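Local coordinates for thiamine monophosphate kinase (Aquifex aeolicus, PDB 1VQV) that catalyses the ATP-dependent phosphorylation of thiamine monophosphate to thiamine diphosphate, the active form of vitamin B1, and works as a homodimer, at the interface of chains A and B. Sequence-based numbering; all coordinates share one arbitrary frame. Chains: chain A/B, thiamine monophosphate kinase.

The interface of chains A and B. Residues chain A 42-44, 46, 50, 129; chain B 85, 87, 119, 121.
Strand 37-46 of chain A, extended at A:Thr42, A:Val44 and A:Asn46, lies against strands 77-88 and 120-122 of chain B in the dimer interface of this ThiL kinase, through the N-terminal domain it shares with AIR synthase. A:Val44 crosses B:Asn119 obliquely, and its CG1 branch, set between the backbone N and the carbonyl carbon (chi1 56°), meets the amide: CG1 lies 3.4 Å from OD1 and 3.7 Å from CG of B:Asn119. The same methyl also touches B:Ser121 CB. On its own chain, B:Asn119 OD1 takes a weak hydrogen bond from B:Ser85 OG, which may limit rotation of the amide. A:Asn46 and B:Asn87 approach tip to tip, their amide planes 85° apart, and a water joins the two carbonyl oxygens, 2.9 Å from B:Asn87 OD1. A:Asn46 ND2 gives B:Ser121 OG a weak, bent hydrogen bond of 3.1 Å (126° at H). An alanine at A:Asn46 would probably leave the bridging water and the B:Ser121 hydroxyl without this partner and open a gap before B:Asn87. The substrate-binding residue A:His50 accepts the A:Asn46 backbone N-H at ND1, 2.7 Å away and tilted from the ring plane; A:Val44 O sits over one ring face, and B:Ser121 OG meets the edge 3.7 Å from CE1. A:Thr42, A:Asp43 and B:Asn119 all bind magnesium, B:Asn119 also ATP, so the active site may lie close to this contact.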
loop_
_atom_site.group_PDB
_atom_site.type_symbol
_atom_site.label_atom_id
_atom_site.label_comp_id
_atom_site.label_asym_id
_atom_site.label_seq_id
_atom_site.Cartn_x
_atom_site.Cartn_y
_atom_site.Cartn_z
ATOM N N THR A 42 -4.260 -2.263 -4.905
ATOM C CA THR A 42 -2.824 -2.279 -4.675
ATOM C C THR A 42 -2.115 -2.958 -5.858
ATOM O O THR A 42 -2.636 -3.906 -6.455
ATOM C CB THR A 42 -2.512 -3.015 -3.326
ATOM O OG1 THR A 42 -1.098 -3.207 -3.184
ATOM C CG2 THR A 42 -3.224 -4.364 -3.273
ATOM N N ASP A 43 -0.940 -2.443 -6.211
ATOM C CA ASP A 43 -0.147 -3.001 -7.295
ATOM C C ASP A 43 1.289 -3.073 -6.807
ATOM O O ASP A 43 1.669 -2.361 -5.886
ATOM C CB ASP A 43 -0.290 -2.141 -8.575
ATOM C CG ASP A 43 0.681 -0.928 -8.635
ATOM O OD1 ASP A 43 0.997 -0.314 -7.576
ATOM O OD2 ASP A 43 1.110 -0.578 -9.775
ATOM N N VAL A 44 2.078 -3.956 -7.404
ATOM C CA VAL A 44 3.460 -4.110 -6.998
ATOM C C VAL A 44 4.388 -4.301 -8.185
ATOM O O VAL A 44 4.096 -5.056 -9.112
ATOM C CB VAL A 44 3.631 -5.309 -6.002
ATOM C CG1 VAL A 44 3.083 -6.590 -6.613
ATOM C CG2 VAL A 44 5.102 -5.489 -5.634
ATOM N N ASN A 46 8.425 -5.115 -8.711
ATOM C CA ASN A 46 9.691 -5.471 -8.091
ATOM C C ASN A 46 10.795 -5.662 -9.118
ATOM O O ASN A 46 10.613 -6.336 -10.135
ATOM C CB ASN A 46 9.560 -6.746 -7.256
ATOM C CG ASN A 46 8.829 -6.520 -5.948
ATOM O OD1 ASN A 46 8.889 -5.438 -5.362
ATOM N ND2 ASN A 46 8.150 -7.558 -5.470
ATOM N N HIS A 50 9.246 -7.450 -12.407
ATOM C CA HIS A 50 8.395 -6.595 -13.227
ATOM C C HIS A 50 9.147 -5.635 -14.136
ATOM O O HIS A 50 8.594 -5.151 -15.131
ATOM C CB HIS A 50 7.421 -5.829 -12.327
ATOM C CG HIS A 50 6.646 -6.722 -11.407
ATOM N ND1 HIS A 50 7.055 -6.999 -10.116
ATOM C CD2 HIS A 50 5.537 -7.471 -11.618
ATOM C CE1 HIS A 50 6.233 -7.883 -9.576
ATOM N NE2 HIS A 50 5.303 -8.186 -10.465
ATOM N N SER A 129 5.507 -0.391 -4.334
ATOM C CA SER A 129 4.176 -0.767 -3.900
ATOM C C SER A 129 3.268 0.446 -3.978
ATOM O O SER A 129 3.503 1.438 -3.298
ATOM C CB SER A 129 4.243 -1.288 -2.462
ATOM O OG SER A 129 2.957 -1.517 -1.932
ATOM N N SER B 85 -0.176 -6.264 1.232
ATOM C CA SER B 85 0.665 -6.713 0.141
ATOM C C SER B 85 1.874 -7.475 0.696
ATOM O O SER B 85 2.606 -6.971 1.550
ATOM C CB SER B 85 1.105 -5.490 -0.677
ATOM O OG SER B 85 1.774 -5.851 -1.866
ATOM N N ASN B 87 5.491 -9.666 -0.007
ATOM C CA ASN B 87 6.631 -10.029 -0.844
ATOM C C ASN B 87 7.195 -11.249 -0.118
ATOM O O ASN B 87 7.840 -11.108 0.917
ATOM C CB ASN B 87 7.691 -8.927 -0.844
ATOM C CG ASN B 87 7.320 -7.742 -1.704
ATOM O OD1 ASN B 87 8.097 -6.795 -1.822
ATOM N ND2 ASN B 87 6.138 -7.783 -2.317
ATOM N N ASN B 119 -2.135 -8.413 -2.731
ATOM C CA ASN B 119 -1.588 -9.350 -3.701
ATOM C C ASN B 119 -0.293 -9.926 -3.175
ATOM O O ASN B 119 0.264 -9.438 -2.185
ATOM C CB ASN B 119 -1.289 -8.674 -5.052
ATOM C CG ASN B 119 -0.099 -7.717 -4.983
ATOM O OD1 ASN B 119 0.938 -8.017 -4.366
ATOM N ND2 ASN B 119 -0.241 -6.562 -5.631
ATOM N N SER B 121 3.712 -11.401 -4.237
ATOM C CA SER B 121 4.782 -11.338 -5.215
ATOM C C SER B 121 6.014 -12.074 -4.684
ATOM O O SER B 121 6.294 -12.019 -3.480
ATOM C CB SER B 121 5.121 -9.877 -5.478
ATOM O OG SER B 121 6.207 -9.760 -6.384
HETATM O O HOH W 1 7.842 -4.305 -3.347
#